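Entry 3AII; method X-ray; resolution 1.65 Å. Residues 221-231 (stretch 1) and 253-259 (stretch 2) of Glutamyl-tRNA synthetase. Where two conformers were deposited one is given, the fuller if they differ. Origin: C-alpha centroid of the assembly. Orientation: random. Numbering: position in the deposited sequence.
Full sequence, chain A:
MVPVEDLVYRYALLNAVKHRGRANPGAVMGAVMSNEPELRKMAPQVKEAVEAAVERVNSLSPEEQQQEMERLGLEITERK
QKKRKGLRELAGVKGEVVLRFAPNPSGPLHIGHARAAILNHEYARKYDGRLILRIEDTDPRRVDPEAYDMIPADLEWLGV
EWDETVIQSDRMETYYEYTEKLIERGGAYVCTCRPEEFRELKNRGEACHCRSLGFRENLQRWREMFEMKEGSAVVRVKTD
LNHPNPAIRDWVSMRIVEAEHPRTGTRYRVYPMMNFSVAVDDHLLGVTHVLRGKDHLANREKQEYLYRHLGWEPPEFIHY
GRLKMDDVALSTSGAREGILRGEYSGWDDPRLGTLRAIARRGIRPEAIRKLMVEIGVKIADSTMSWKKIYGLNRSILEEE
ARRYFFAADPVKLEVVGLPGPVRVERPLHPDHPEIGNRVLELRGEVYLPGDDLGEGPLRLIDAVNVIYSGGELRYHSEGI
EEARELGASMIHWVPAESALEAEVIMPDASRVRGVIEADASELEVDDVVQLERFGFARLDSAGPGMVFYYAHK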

# COMPACT_ATOMS: atom_id res chain seq x y z
N ARG A 221 -6.34 -39.08 -18.61
CA ARG A 221 -6.16 -37.79 -19.28
C ARG A 221 -5.44 -36.81 -18.35
O ARG A 221 -4.63 -36.00 -18.80
CB ARG A 221 -7.49 -37.18 -19.66
CG ARG A 221 -8.22 -37.90 -20.80
CD ARG A 221 -9.34 -36.99 -21.29
NE ARG A 221 -9.97 -37.46 -22.53
CZ ARG A 221 -10.82 -36.73 -23.24
NH1 ARG A 221 -11.14 -35.51 -22.83
NH2 ARG A 221 -11.36 -37.21 -24.35
N TRP A 222 -5.78 -36.89 -17.07
CA TRP A 222 -5.16 -36.02 -16.06
C TRP A 222 -3.67 -36.27 -16.03
O TRP A 222 -2.87 -35.33 -16.09
CB TRP A 222 -5.80 -36.26 -14.68
CG TRP A 222 -5.01 -35.75 -13.49
CD1 TRP A 222 -4.48 -36.50 -12.48
CD2 TRP A 222 -4.66 -34.39 -13.21
NE1 TRP A 222 -3.83 -35.70 -11.58
CE2 TRP A 222 -3.92 -34.39 -12.01
CE3 TRP A 222 -4.90 -33.17 -13.86
CZ2 TRP A 222 -3.42 -33.23 -11.43
CZ3 TRP A 222 -4.40 -32.01 -13.29
CH2 TRP A 222 -3.66 -32.04 -12.09
N ARG A 223 -3.28 -37.54 -15.99
CA ARG A 223 -1.86 -37.88 -15.89
C ARG A 223 -1.14 -37.45 -17.16
O ARG A 223 0.02 -37.03 -17.12
CB ARG A 223 -1.69 -39.38 -15.61
CG ARG A 223 -2.09 -39.73 -14.18
CD ARG A 223 -1.77 -41.18 -13.82
NE ARG A 223 -1.93 -41.39 -12.38
CZ ARG A 223 -2.67 -42.35 -11.84
NH1 ARG A 223 -3.32 -43.22 -12.62
NH2 ARG A 223 -2.75 -42.46 -10.52
N GLU A 224 -1.85 -37.48 -18.27
CA GLU A 224 -1.26 -37.09 -19.54
C GLU A 224 -0.96 -35.60 -19.61
O GLU A 224 -0.03 -35.19 -20.29
CB GLU A 224 -2.18 -37.47 -20.69
CG GLU A 224 -2.33 -38.97 -20.88
CD GLU A 224 -3.34 -39.30 -21.96
OE1 GLU A 224 -3.67 -40.49 -22.11
OE2 GLU A 224 -3.79 -38.35 -22.64
N MET A 225 -1.74 -34.79 -18.89
CA MET A 225 -1.54 -33.34 -18.91
C MET A 225 -0.12 -32.95 -18.53
O MET A 225 0.38 -31.92 -18.96
CB MET A 225 -2.54 -32.63 -17.99
CG MET A 225 -3.95 -32.60 -18.54
SD MET A 225 -5.14 -31.76 -17.46
CE MET A 225 -4.48 -30.09 -17.42
N PHE A 226 0.54 -33.81 -17.77
CA PHE A 226 1.87 -33.50 -17.27
C PHE A 226 2.94 -33.54 -18.35
O PHE A 226 4.07 -33.11 -18.12
CB PHE A 226 2.20 -34.42 -16.10
CG PHE A 226 1.46 -34.05 -14.84
CD1 PHE A 226 0.11 -34.35 -14.71
CD2 PHE A 226 2.10 -33.34 -13.84
CE1 PHE A 226 -0.58 -33.98 -13.56
CE2 PHE A 226 1.42 -32.98 -12.70
CZ PHE A 226 0.07 -33.30 -12.56
N GLU A 227 2.58 -34.04 -19.54
CA GLU A 227 3.50 -34.06 -20.67
C GLU A 227 2.90 -33.38 -21.90
O GLU A 227 3.39 -33.56 -23.02
CB GLU A 227 3.90 -35.50 -21.02
CG GLU A 227 4.63 -36.21 -19.89
CD GLU A 227 5.98 -35.60 -19.60
OE1 GLU A 227 6.44 -35.68 -18.44
OE2 GLU A 227 6.59 -35.04 -20.53
N MET A 228 1.85 -32.61 -21.69
CA MET A 228 1.20 -31.92 -22.81
C MET A 228 1.65 -30.47 -22.89
O MET A 228 2.27 -29.94 -21.97
CB MET A 228 -0.31 -32.03 -22.70
CG MET A 228 -0.79 -33.47 -22.85
SD MET A 228 -2.56 -33.65 -22.64
CE MET A 228 -3.14 -32.78 -24.10
N LYS A 229 1.32 -29.82 -24.00
CA LYS A 229 1.76 -28.45 -24.20
C LYS A 229 0.84 -27.42 -23.55
O LYS A 229 -0.33 -27.69 -23.28
CB LYS A 229 1.93 -28.18 -25.70
CG LYS A 229 3.01 -29.04 -26.34
CD LYS A 229 3.06 -28.86 -27.84
CE LYS A 229 3.57 -27.48 -28.20
NZ LYS A 229 3.47 -27.22 -29.66
N GLU A 230 1.39 -26.24 -23.29
CA GLU A 230 0.62 -25.15 -22.71
C GLU A 230 -0.66 -24.91 -23.48
O GLU A 230 -0.66 -24.87 -24.72
CB GLU A 230 1.47 -23.88 -22.67
CG GLU A 230 0.73 -22.65 -22.18
CD GLU A 230 1.66 -21.58 -21.60
OE1 GLU A 230 2.89 -21.78 -21.59
OE2 GLU A 230 1.15 -20.55 -21.14
N GLY A 231 -1.77 -24.78 -22.76
CA GLY A 231 -3.06 -24.50 -23.39
C GLY A 231 -3.79 -25.65 -24.09
O GLY A 231 -4.88 -25.44 -24.63
N SER A 253 -10.19 -25.45 -13.38
CA SER A 253 -9.46 -25.59 -12.12
C SER A 253 -7.97 -25.82 -12.29
O SER A 253 -7.19 -25.52 -11.39
CB SER A 253 -10.05 -26.72 -11.27
OG SER A 253 -9.95 -27.98 -11.93
N MET A 254 -7.56 -26.39 -13.43
CA MET A 254 -6.13 -26.67 -13.69
C MET A 254 -5.79 -26.37 -15.13
O MET A 254 -6.56 -26.72 -16.03
CB MET A 254 -5.80 -28.16 -13.47
CG MET A 254 -5.78 -28.66 -12.06
SD MET A 254 -4.28 -28.04 -11.23
CE MET A 254 -4.36 -28.87 -9.65
N ARG A 255 -4.62 -25.77 -15.35
CA ARG A 255 -4.14 -25.49 -16.70
C ARG A 255 -2.68 -25.88 -16.84
O ARG A 255 -1.99 -26.12 -15.86
CB ARG A 255 -4.30 -24.01 -17.03
CG ARG A 255 -3.54 -23.10 -16.08
CD ARG A 255 -3.64 -21.64 -16.45
NE ARG A 255 -2.78 -20.83 -15.61
CZ ARG A 255 -2.72 -19.50 -15.66
NH1 ARG A 255 -1.90 -18.84 -14.85
NH2 ARG A 255 -3.48 -18.84 -16.52
N ILE A 256 -2.21 -25.94 -18.09
CA ILE A 256 -0.82 -26.27 -18.36
C ILE A 256 -0.10 -24.98 -18.72
O ILE A 256 -0.56 -24.24 -19.58
CB ILE A 256 -0.72 -27.27 -19.53
CG1 ILE A 256 -1.48 -28.56 -19.22
CG2 ILE A 256 0.75 -27.56 -19.83
CD1 ILE A 256 -1.72 -29.47 -20.44
N VAL A 257 1.02 -24.71 -18.05
CA VAL A 257 1.82 -23.51 -18.31
C VAL A 257 3.27 -23.92 -18.42
O VAL A 257 3.81 -24.53 -17.49
CB VAL A 257 1.69 -22.49 -17.16
CG1 VAL A 257 2.49 -21.20 -17.47
CG2 VAL A 257 0.23 -22.17 -16.87
N GLU A 258 3.90 -23.59 -19.54
CA GLU A 258 5.30 -23.95 -19.70
C GLU A 258 6.16 -22.74 -19.45
O GLU A 258 6.47 -21.97 -20.36
CB GLU A 258 5.55 -24.51 -21.10
CG GLU A 258 4.72 -25.74 -21.43
CD GLU A 258 5.04 -26.30 -22.81
OE1 GLU A 258 6.16 -26.82 -22.99
OE2 GLU A 258 4.17 -26.21 -23.71
N ALA A 259 6.52 -22.54 -18.19
CA ALA A 259 7.29 -21.36 -17.80
C ALA A 259 8.06 -21.66 -16.53
O ALA A 259 7.61 -22.42 -15.69
CB ALA A 259 6.36 -20.16 -17.59

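The end of a helix and the loop after it lie against a strand and its extension, joined by an apolar patch at one end and a reciprocal pair of glutamate-to-backbone hydrogen bonds at the other. Stretch 1 is helical at W222 and becomes an extended loop by M228. Stretch 2 is a strand through I256. The backbones come nearest at E230 and I256, whose CA atoms are 4.7 Å apart.

I256 is the centre of the contact and has the largest area covered. Its side chain points toward stretch 1 and meets carbon on several residues. CD1 lies 3.7 Å from M228 CB, and CG1 lies 3.8 Å from M225 CE. M225 also points toward the strand, so the two side chains meet directly. I256 CG2 packs against backbone as well, 3.5 Å from M228 O.

M254 is two residues earlier on the strand and also points toward stretch 1. Its CG lies 3.8 Å from W222 CZ3, approaching the ring obliquely. W222 starts sideways, but its ring reaches nearer the strand. These buried groups pack by shape and exclusion of water.

The polar end is built on E230 and E258. E230 N donates to E258 OE2 at 2.8 Å, and E258 N donates to E230 OE1 at 2.9 Å. Both bonds are nearly straight. Each carboxylate thus accepts the other residue's amide, and the two carboxylates do not meet: E230 OE1 and E258 OE2 are 5.1 Å apart. E258 OE2 also lies 3.3 Å from K229 CA.

The backbone contacts at I256 O are slighter. G231 N makes a weak hydrogen bond to I256 O at 3.4 Å. E230 CA lies 3.5 Å from the same I256 O, in a CA-H...O contact. G231 has positive phi, a conformation that favours glycine.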